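Local coordinates for cobalamin biosynthesis protein CobN (Mycobacterium tuberculosis, PDB 7C6O) that probably inserts cobalt into the corrin ring during cobalamin biosynthesis, as the large catalytic subunit of an ATP-dependent cobaltochelatase, at residues A[511-516]-A[1027-1032]. Numbering follows the deposited sequence. Where two conformers were deposited one is given.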
loop_
_atom_site.group_PDB
_atom_site.type_symbol
_atom_site.label_atom_id
_atom_site.label_comp_id
_atom_site.label_asym_id
_atom_site.label_seq_id
_atom_site.Cartn_x
_atom_site.Cartn_y
_atom_site.Cartn_z
ATOM N N ARG A 511 10.554 -13.886 12.072
ATOM C CA ARG A 511 9.630 -13.075 12.857
ATOM C C ARG A 511 9.516 -13.586 14.289
ATOM O O ARG A 511 9.396 -12.796 15.233
ATOM C CB ARG A 511 8.269 -13.066 12.163
ATOM C CG ARG A 511 7.180 -12.320 12.888
ATOM C CD ARG A 511 7.300 -10.818 12.719
ATOM N NE ARG A 511 6.159 -10.159 13.340
ATOM C CZ ARG A 511 6.050 -9.945 14.645
ATOM N NH1 ARG A 511 7.019 -10.330 15.466
ATOM N NH2 ARG A 511 4.970 -9.349 15.132
ATOM N N GLY A 512 9.542 -14.903 14.471
ATOM C CA GLY A 512 9.524 -15.503 15.794
ATOM C C GLY A 512 8.342 -16.403 16.098
ATOM O O GLY A 512 8.326 -17.021 17.173
ATOM N N PHE A 513 7.346 -16.519 15.214
ATOM C CA PHE A 513 6.187 -17.351 15.522
ATOM C C PHE A 513 6.493 -18.840 15.435
ATOM O O PHE A 513 5.784 -19.641 16.054
ATOM C CB PHE A 513 5.020 -17.000 14.599
ATOM C CG PHE A 513 4.389 -15.677 14.908
ATOM C CD1 PHE A 513 3.566 -15.532 16.014
ATOM C CD2 PHE A 513 4.620 -14.577 14.099
ATOM C CE1 PHE A 513 2.984 -14.312 16.307
ATOM C CE2 PHE A 513 4.042 -13.355 14.387
ATOM C CZ PHE A 513 3.223 -13.222 15.493
ATOM N N GLY A 514 7.524 -19.231 14.684
ATOM C CA GLY A 514 7.941 -20.622 14.697
ATOM C C GLY A 514 8.557 -21.034 16.018
ATOM O O GLY A 514 8.454 -22.197 16.420
ATOM N N GLU A 515 9.200 -20.092 16.710
ATOM C CA GLU A 515 9.810 -20.365 18.006
ATOM C C GLU A 515 8.784 -20.446 19.131
ATOM O O GLU A 515 9.085 -21.008 20.189
ATOM C CB GLU A 515 10.849 -19.283 18.320
ATOM C CG GLU A 515 11.739 -19.563 19.523
ATOM C CD GLU A 515 12.517 -20.857 19.386
ATOM O OE1 GLU A 515 12.591 -21.614 20.377
ATOM O OE2 GLU A 515 13.050 -21.119 18.287
ATOM N N ASN A 516 7.585 -19.901 18.930
ATOM C CA ASN A 516 6.548 -19.908 19.961
ATOM C C ASN A 516 5.186 -20.048 19.303
ATOM O O ASN A 516 4.549 -19.051 18.935
ATOM C CB ASN A 516 6.604 -18.645 20.821
ATOM N N THR A 1027 -9.719 -15.236 15.170
ATOM C CA THR A 1027 -10.330 -14.264 16.070
ATOM C C THR A 1027 -9.288 -13.555 16.928
ATOM O O THR A 1027 -9.467 -12.382 17.275
ATOM C CB THR A 1027 -11.371 -14.961 16.948
ATOM O OG1 THR A 1027 -12.293 -15.671 16.109
ATOM C CG2 THR A 1027 -12.140 -13.954 17.785
ATOM N N ALA A 1028 -8.194 -14.238 17.269
ATOM C CA ALA A 1028 -7.144 -13.596 18.054
ATOM C C ALA A 1028 -6.434 -12.508 17.261
ATOM O O ALA A 1028 -5.926 -11.545 17.849
ATOM C CB ALA A 1028 -6.133 -14.636 18.535
ATOM N N TRP A 1029 -6.384 -12.641 15.937
ATOM C CA TRP A 1029 -5.705 -11.670 15.093
ATOM C C TRP A 1029 -6.641 -10.636 14.483
ATOM O O TRP A 1029 -6.171 -9.565 14.088
ATOM C CB TRP A 1029 -4.951 -12.385 13.961
ATOM C CG TRP A 1029 -3.733 -13.142 14.414
ATOM C CD1 TRP A 1029 -3.688 -14.158 15.326
ATOM C CD2 TRP A 1029 -2.387 -12.953 13.960
ATOM N NE1 TRP A 1029 -2.399 -14.607 15.471
ATOM C CE2 TRP A 1029 -1.581 -13.888 14.642
ATOM C CE3 TRP A 1029 -1.786 -12.088 13.039
ATOM C CZ2 TRP A 1029 -0.204 -13.975 14.439
ATOM C CZ3 TRP A 1029 -0.419 -12.181 12.835
ATOM C CH2 TRP A 1029 0.357 -13.117 13.533
ATOM N N GLY A 1030 -7.941 -10.917 14.406
ATOM C CA GLY A 1030 -8.854 -10.020 13.723
ATOM C C GLY A 1030 -10.132 -9.683 14.466
ATOM O O GLY A 1030 -11.044 -9.083 13.890
ATOM N N GLY A 1031 -10.211 -10.046 15.744
ATOM C CA GLY A 1031 -11.405 -9.779 16.527
ATOM C C GLY A 1031 -11.417 -8.401 17.158
ATOM O O GLY A 1031 -11.633 -8.265 18.366
ATOM N N PHE A 1032 -11.205 -7.369 16.345
ATOM C CA PHE A 1032 -11.068 -5.998 16.822
ATOM C C PHE A 1032 -11.895 -5.076 15.940
ATOM O O PHE A 1032 -11.814 -5.150 14.710
ATOM C CB PHE A 1032 -9.591 -5.588 16.835
ATOM C CG PHE A 1032 -8.739 -6.500 17.665
ATOM C CD1 PHE A 1032 -8.169 -7.635 17.109
ATOM C CD2 PHE A 1032 -8.550 -6.251 19.017
ATOM C CE1 PHE A 1032 -7.408 -8.493 17.881
ATOM C CE2 PHE A 1032 -7.788 -7.106 19.794
ATOM C CZ PHE A 1032 -7.218 -8.227 19.225
#
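W1029 spends its one polar atom, the indole NE1, on a hydrogen bond to the backbone O of I520, and this bond helps to set the benzo ring of the indole against the phenyl ring of F513. I520 belongs to helix 517-522, directly after the loop that carries F513, so the tryptophan is tied to the same part of the chain that its ring touches. The two side chains approach from opposite directions and reach across the separation of the two backbones, whose CA atoms at F513 and W1029 lie 13.2 Å apart; large aromatic residues suit both places because they can span it. In each, CG stands anti to the carbonyl carbon, with chi1 close to -70°, which helps to send the ring across. The closest approach joins F513 CZ to W1029 CH2 at 3.5 Å, while F513 CE1 sits 3.7 Å from W1029 CZ2. The rings meet obliquely, their planes inclined at 46° and the centroids of the phenyl and six-membered indole rings 5.2 Å apart. On another side of the F513 ring, in the R511 conformer given, F513 CE2 lies 3.9 Å above the guanidinium plane, over its centre. G512 turns the chain between them with a positive phi, at which a CB would press on the preceding carbonyl O. Q1009 of helix 1007-1013 touches both rings. The contact therefore joins the loop after strand 503-507 to helix 1019-1030 by dispersion between two buried rings, with the indole N-H satisfied by a main-chain carbonyl.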